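Local atomic coordinates of nuclear RNA export factor 2 (Drosophila melanogaster, PDB entry 6MRK), a protein that works with Piwi and Nxt1 in the ovary as an effector of cotranscriptional transposon silencing, and may also take part in mRNA export from the nucleus. Residues A[2-7]-A[111-116]. Sequence-based numbering, arbitrary orientation.
Sequences QKNFLC and SLQTDV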
ATOM      1  N   GLN A   2      -9.189 -16.661   3.372  1.00 47.98           N
ATOM      2  CA  GLN A   2      -9.378 -15.259   2.842  1.00 46.55           C
ATOM      3  C   GLN A   2     -10.274 -14.435   3.774  1.00 45.62           C
ATOM      4  O   GLN A   2     -11.472 -14.764   3.858  1.00 44.03           O
ATOM      5  CB  GLN A   2     -10.038 -15.291   1.467  1.00 44.96           C
ATOM      6  CG  GLN A   2      -9.189 -15.968   0.403  1.00 45.90           C
ATOM      7  CD  GLN A   2      -9.583 -15.488  -0.972  1.00 45.55           C
ATOM      8  OE1 GLN A   2     -10.757 -15.231  -1.240  1.00 47.83           O
ATOM      9  NE2 GLN A   2      -8.601 -15.326  -1.848  1.00 42.38           N
ATOM     10  N   LYS A   3      -9.733 -13.390   4.420  1.00 46.47           N
ATOM     11  CA  LYS A   3     -10.537 -12.431   5.230  1.00 42.62           C
ATOM     12  C   LYS A   3     -10.374 -11.009   4.680  1.00 41.69           C
ATOM     13  O   LYS A   3      -9.230 -10.578   4.407  1.00 40.95           O
ATOM     14  CB  LYS A   3     -10.186 -12.461   6.718  1.00 41.36           C
ATOM     15  CG  LYS A   3     -11.428 -12.361   7.588  1.00 45.66           C
ATOM     16  CD  LYS A   3     -11.192 -12.016   9.027  1.00 46.92           C
ATOM     17  CE  LYS A   3     -10.422 -13.091   9.757  1.00 50.58           C
ATOM     18  NZ  LYS A   3     -11.071 -14.419   9.681  1.00 55.49           N
ATOM     19  N   ASN A   4     -11.500 -10.317   4.523  1.00 37.58           N
ATOM     20  CA  ASN A   4     -11.558  -8.888   4.138  1.00 34.29           C
ATOM     21  C   ASN A   4     -11.825  -8.095   5.416  1.00 33.65           C
ATOM     22  O   ASN A   4     -12.588  -8.571   6.252  1.00 32.84           O
ATOM     23  CB  ASN A   4     -12.632  -8.618   3.082  1.00 31.91           C
ATOM     24  CG  ASN A   4     -12.335  -9.293   1.764  1.00 32.40           C
ATOM     25  OD1 ASN A   4     -11.180  -9.483   1.408  1.00 33.80           O
ATOM     26  ND2 ASN A   4     -13.368  -9.667   1.028  1.00 32.52           N
ATOM     27  N   PHE A   5     -11.212  -6.926   5.548  1.00 34.77           N
ATOM     28  CA  PHE A   5     -11.508  -5.975   6.640  1.00 35.45           C
ATOM     29  C   PHE A   5     -12.405  -4.848   6.095  1.00 36.46           C
ATOM     30  O   PHE A   5     -12.247  -4.430   4.922  1.00 35.87           O
ATOM     31  CB  PHE A   5     -10.199  -5.489   7.261  1.00 35.80           C
ATOM     32  CG  PHE A   5     -10.420  -4.560   8.418  1.00 34.51           C
ATOM     33  CD1 PHE A   5     -10.997  -5.026   9.585  1.00 34.61           C
ATOM     34  CD2 PHE A   5     -10.110  -3.217   8.319  1.00 34.43           C
ATOM     35  CE1 PHE A   5     -11.245  -4.163  10.641  1.00 35.59           C
ATOM     36  CE2 PHE A   5     -10.365  -2.354   9.373  1.00 35.47           C
ATOM     37  CZ  PHE A   5     -10.935  -2.827  10.532  1.00 34.88           C
ATOM     38  N   LEU A   6     -13.367  -4.420   6.918  1.00 37.19           N
ATOM     39  CA  LEU A   6     -14.272  -3.283   6.632  1.00 36.79           C
ATOM     40  C   LEU A   6     -14.333  -2.353   7.845  1.00 38.09           C
ATOM     41  O   LEU A   6     -14.912  -2.712   8.847  1.00 42.76           O
ATOM     42  CB  LEU A   6     -15.659  -3.805   6.272  1.00 34.62           C
ATOM     43  CG  LEU A   6     -16.461  -2.911   5.338  1.00 35.37           C
ATOM     44  CD1 LEU A   6     -15.578  -2.296   4.267  1.00 38.34           C
ATOM     45  CD2 LEU A   6     -17.577  -3.700   4.699  1.00 35.57           C
ATOM     46  N   CYS A   7     -13.686  -1.208   7.704  1.00 40.92           N
ATOM     47  CA  CYS A   7     -13.797   0.047   8.488  1.00 40.78           C
ATOM     48  C   CYS A   7     -15.200   0.262   9.072  1.00 39.83           C
ATOM     49  O   CYS A   7     -15.352   0.372  10.294  1.00 37.89           O
ATOM     50  CB  CYS A   7     -13.543   1.164   7.484  1.00 40.51           C
ATOM     51  SG  CYS A   7     -12.678   2.570   8.176  1.00 48.74           S
ATOM     52  N   SER A 111      -9.288 -13.693  -6.082  1.00 40.77           N
ATOM     53  CA  SER A 111      -8.080 -13.862  -5.237  1.00 38.80           C
ATOM     54  C   SER A 111      -7.936 -12.675  -4.287  1.00 38.88           C
ATOM     55  O   SER A 111      -7.048 -12.730  -3.420  1.00 40.05           O
ATOM     56  CB  SER A 111      -6.850 -14.042  -6.088  1.00 36.37           C
ATOM     57  OG  SER A 111      -6.356 -12.802  -6.571  1.00 33.82           O
ATOM     58  N   LEU A 112      -8.795 -11.667  -4.433  1.00 35.98           N
ATOM     59  CA  LEU A 112      -8.536 -10.328  -3.867  1.00 38.31           C
ATOM     60  C   LEU A 112      -8.921 -10.294  -2.398  1.00 36.23           C
ATOM     61  O   LEU A 112     -10.070 -10.621  -2.094  1.00 34.64           O
ATOM     62  CB  LEU A 112      -9.347  -9.273  -4.617  1.00 41.18           C
ATOM     63  CG  LEU A 112      -8.949  -9.022  -6.068  1.00 42.92           C
ATOM     64  CD1 LEU A 112      -9.788  -7.883  -6.614  1.00 41.26           C
ATOM     65  CD2 LEU A 112      -7.455  -8.725  -6.215  1.00 43.01           C
ATOM     66  N   GLN A 113      -8.008  -9.803  -1.563  1.00 35.65           N
ATOM     67  CA  GLN A 113      -8.267  -9.536  -0.132  1.00 36.21           C
ATOM     68  C   GLN A 113      -8.191  -8.032   0.096  1.00 34.60           C
ATOM     69  O   GLN A 113      -7.209  -7.416  -0.340  1.00 33.17           O
ATOM     70  CB  GLN A 113      -7.309 -10.346   0.730  1.00 40.42           C
ATOM     71  CG  GLN A 113      -7.689 -11.816   0.731  1.00 46.61           C
ATOM     72  CD  GLN A 113      -6.726 -12.687   1.494  1.00 50.08           C
ATOM     73  OE1 GLN A 113      -7.051 -13.219   2.557  1.00 55.51           O
ATOM     74  NE2 GLN A 113      -5.535 -12.843   0.939  1.00 48.51           N
ATOM     75  N   THR A 114      -9.223  -7.510   0.758  1.00 33.34           N
ATOM     76  CA  THR A 114      -9.591  -6.084   0.887  1.00 31.94           C
ATOM     77  C   THR A 114      -9.292  -5.662   2.323  1.00 32.39           C
ATOM     78  O   THR A 114      -9.481  -6.464   3.249  1.00 31.77           O
ATOM     79  CB  THR A 114     -11.057  -5.936   0.455  1.00 34.34           C
ATOM     80  OG1 THR A 114     -10.936  -5.403  -0.859  1.00 34.43           O
ATOM     81  CG2 THR A 114     -11.937  -5.076   1.348  1.00 35.68           C
ATOM     82  N   ASP A 115      -8.839  -4.437   2.514  1.00 34.34           N
ATOM     83  CA  ASP A 115      -8.758  -3.822   3.862  1.00 36.27           C
ATOM     84  C   ASP A 115      -9.157  -2.360   3.721  1.00 32.56           C
ATOM     85  O   ASP A 115      -8.330  -1.594   3.243  1.00 32.62           O
ATOM     86  CB  ASP A 115      -7.355  -3.926   4.475  1.00 39.35           C
ATOM     87  CG  ASP A 115      -6.881  -5.342   4.747  1.00 44.27           C
ATOM     88  OD1 ASP A 115      -6.501  -6.018   3.765  1.00 47.91           O
ATOM     89  OD2 ASP A 115      -6.893  -5.763   5.935  1.00 49.65           O
ATOM     90  N   VAL A 116     -10.378  -1.992   4.095  1.00 31.37           N
ATOM     91  CA  VAL A 116     -10.779  -0.556   4.151  1.00 31.12           C
ATOM     92  C   VAL A 116     -10.412  -0.050   5.539  1.00 29.50           C
ATOM     93  O   VAL A 116     -10.900  -0.615   6.498  1.00 33.12           O
ATOM     94  CB  VAL A 116     -12.272  -0.338   3.848  1.00 32.64           C
ATOM     95  CG1 VAL A 116     -12.602   1.143   3.862  1.00 32.88           C
ATOM     96  CG2 VAL A 116     -12.694  -0.968   2.526  1.00 31.37           C
TER
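Two side-chain amide oxygens accept backbone N-H groups of the opposite segment where residues 2-7 begin to run parallel to residues 111-116. Q113, extended beyond CG, reaches across so that its OE1 accepts the N-H of K3 in the carbonyl plane, on a lone pair, at 3.3 Å and a bent 136°. From residues 2-7, just ahead of the short strand, N4 answers: with CG beside its own backbone N (chi1 -65°), its side chain crosses T114 obliquely and OD1 takes T114 N at 2.9 Å, the donor standing above the carbonyl plane. Main-chain pairing then takes over, F5 bonding through N to T114 O (2.9 Å) and through O to V116 N (3.2 Å), and C7 N closing on V116 O. L6 and V116 lie side by side, CD1 against CG2 at 3.6 Å, on the face lined by helix 12-27. On the opposite face of this NTF2-like sheet, F5 CB lies 3.6 Å from D115 OD2. Another protein's chain engages both carboxylate oxygens, a basic side chain at OD1 and a polar one at OD2. The amide oxygens thus secure the loop leading into the strand, outermost within this chain, while the basic partner probably keeps D115 ionised.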